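Local coordinates for protein (merozoite surface protein 1) (Plasmodium cynomolgi, PDB 1B9W) that is the C-terminal pair of EGF-like domains of a merozoite surface antigen that probably helps the malaria parasite bind and invade host erythrocytes, at residues 26-31 with 39-44. Residues are numbered along the deposited sequence; the frame is centred on the assembly and turned at random.
Sequences EEWRCL and GKCVPA
C30 and C41 each swing SG away from the carbonyl carbon to the side of the backbone N (chi1 -59° and -75°), and the two sulfurs join as a disulfide. W28, two residues before C30 on the same side of its strand, holds CG between its backbone N and carbonyl carbon, which sets the indole beside the bridge. C30 SG lies 2.0 Å from C41 SG, with chi3 at -86°, near the relaxed right angle. The half-cystines are buried, and their CA atoms are 5.6 Å apart. The six-membered ring of W28 meets C41 SG obliquely, a sulfur-aromatic contact, with W28 CZ3 4.1 Å from the sulfur. The far corner of the indole, W28 CH2, touches G39 CA at 3.8 Å. No hydrogen bond crosses between the two segments; the disulfide and the indole make the join. On the other side of strand 26-30, R29 NE donates to E27 OE2 at 2.9 Å in a salt bridge, from above the carboxylate plane, while OE2 lies in the guanidinium plane. R29 NH1 bonds V86 O of the second EGF-like domain. The disulfide, in the first domain, ties strand 26-30, paired antiparallel with strand 16-20, to strand 40-43 of the hairpin with strand 34-37. W28 and C41 touch A16 of strand 16-20; W28 and C30 touch E36 of strand 34-37.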
loop_
_atom_site.group_PDB
_atom_site.type_symbol
_atom_site.label_atom_id
_atom_site.label_comp_id
_atom_site.label_asym_id
_atom_site.label_seq_id
_atom_site.Cartn_x
_atom_site.Cartn_y
_atom_site.Cartn_z
ATOM N N GLU A 26 0.500 -13.085 -3.712
ATOM C CA GLU A 26 -0.178 -11.832 -3.870
ATOM C C GLU A 26 -0.313 -11.185 -2.438
ATOM O O GLU A 26 -0.609 -11.960 -1.545
ATOM C CB GLU A 26 -1.613 -12.081 -4.392
ATOM C CG GLU A 26 -1.412 -12.503 -5.882
ATOM C CD GLU A 26 -2.709 -12.700 -6.631
ATOM O OE1 GLU A 26 -3.819 -12.677 -6.065
ATOM O OE2 GLU A 26 -2.543 -12.828 -7.888
ATOM N N GLU A 27 -0.198 -9.883 -2.482
ATOM C CA GLU A 27 -0.393 -9.229 -1.118
ATOM C C GLU A 27 -1.326 -8.089 -1.362
ATOM O O GLU A 27 -1.151 -7.273 -2.245
ATOM C CB GLU A 27 0.969 -8.725 -0.625
ATOM C CG GLU A 27 0.755 -8.033 0.763
ATOM C CD GLU A 27 2.049 -7.418 1.245
ATOM O OE1 GLU A 27 3.118 -7.625 0.640
ATOM O OE2 GLU A 27 1.999 -6.736 2.302
ATOM N N TRP A 28 -2.372 -7.964 -0.494
ATOM C CA TRP A 28 -3.244 -6.829 -0.583
ATOM C C TRP A 28 -2.947 -5.926 0.706
ATOM O O TRP A 28 -2.505 -6.505 1.676
ATOM C CB TRP A 28 -4.717 -7.234 -0.584
ATOM C CG TRP A 28 -5.196 -8.106 0.533
ATOM C CD1 TRP A 28 -5.226 -9.471 0.605
ATOM C CD2 TRP A 28 -5.756 -7.646 1.784
ATOM N NE1 TRP A 28 -5.758 -9.900 1.794
ATOM C CE2 TRP A 28 -6.076 -8.762 2.536
ATOM C CE3 TRP A 28 -5.968 -6.340 2.284
ATOM C CZ2 TRP A 28 -6.617 -8.689 3.829
ATOM C CZ3 TRP A 28 -6.534 -6.258 3.572
ATOM C CH2 TRP A 28 -6.822 -7.410 4.305
ATOM N N ARG A 29 -3.107 -4.664 0.445
ATOM C CA ARG A 29 -2.865 -3.670 1.533
ATOM C C ARG A 29 -3.950 -2.630 1.451
ATOM O O ARG A 29 -4.398 -2.169 0.379
ATOM C CB ARG A 29 -1.540 -2.941 1.259
ATOM C CG ARG A 29 -0.328 -3.864 1.449
ATOM C CD ARG A 29 0.948 -3.042 1.162
ATOM N NE ARG A 29 2.088 -3.952 1.374
ATOM C CZ ARG A 29 3.339 -3.726 1.014
ATOM N NH1 ARG A 29 3.742 -2.624 0.425
ATOM N NH2 ARG A 29 4.229 -4.674 1.301
ATOM N N CYS A 30 -4.433 -2.182 2.661
ATOM C CA CYS A 30 -5.395 -1.092 2.523
ATOM C C CYS A 30 -4.825 0.154 1.902
ATOM O O CYS A 30 -3.655 0.489 2.070
ATOM C CB CYS A 30 -5.986 -0.816 3.935
ATOM S SG CYS A 30 -6.819 -2.153 4.741
ATOM N N LEU A 31 -5.667 0.953 1.243
ATOM C CA LEU A 31 -5.326 2.218 0.653
ATOM C C LEU A 31 -5.036 3.226 1.812
ATOM O O LEU A 31 -5.351 2.881 2.966
ATOM C CB LEU A 31 -6.474 2.742 -0.202
ATOM C CG LEU A 31 -6.733 1.908 -1.504
ATOM C CD1 LEU A 31 -7.922 2.517 -2.245
ATOM C CD2 LEU A 31 -5.476 1.906 -2.359
ATOM N N GLY A 39 -9.431 -8.525 7.425
ATOM C CA GLY A 39 -10.014 -8.600 6.062
ATOM C C GLY A 39 -10.821 -7.415 5.641
ATOM O O GLY A 39 -11.317 -7.333 4.507
ATOM N N LYS A 40 -10.982 -6.411 6.551
ATOM C CA LYS A 40 -11.708 -5.214 6.225
ATOM C C LYS A 40 -10.802 -3.979 6.326
ATOM O O LYS A 40 -9.907 -4.012 7.180
ATOM C CB LYS A 40 -12.910 -5.069 7.182
ATOM C CG LYS A 40 -13.743 -3.836 6.895
ATOM C CD LYS A 40 -15.023 -3.931 7.751
ATOM C CE LYS A 40 -15.659 -2.558 7.895
ATOM N NZ LYS A 40 -17.028 -2.644 8.485
ATOM N N CYS A 41 -10.974 -3.024 5.437
ATOM C CA CYS A 41 -10.173 -1.815 5.439
ATOM C C CYS A 41 -11.061 -0.698 6.035
ATOM O O CYS A 41 -11.978 -0.243 5.379
ATOM C CB CYS A 41 -9.736 -1.435 4.028
ATOM S SG CYS A 41 -8.404 -2.559 3.517
ATOM N N VAL A 42 -10.865 -0.404 7.321
ATOM C CA VAL A 42 -11.776 0.576 7.982
ATOM C C VAL A 42 -11.283 2.004 7.799
ATOM O O VAL A 42 -10.076 2.236 7.776
ATOM C CB VAL A 42 -11.721 0.230 9.500
ATOM C CG1 VAL A 42 -12.544 1.201 10.326
ATOM C CG2 VAL A 42 -12.210 -1.197 9.685
ATOM N N PRO A 43 -12.177 2.970 7.672
ATOM C CA PRO A 43 -11.824 4.350 7.373
ATOM C C PRO A 43 -11.006 4.900 8.549
ATOM O O PRO A 43 -11.313 4.529 9.683
ATOM C CB PRO A 43 -13.156 5.054 7.200
ATOM C CG PRO A 43 -14.162 3.986 6.978
ATOM C CD PRO A 43 -13.649 2.777 7.711
ATOM N N ALA A 44 -9.914 5.581 8.259
ATOM C CA ALA A 44 -8.941 5.988 9.261
ATOM C C ALA A 44 -8.390 7.332 8.809
ATOM O O ALA A 44 -7.240 7.433 8.429
ATOM C CB ALA A 44 -7.843 4.960 9.476
#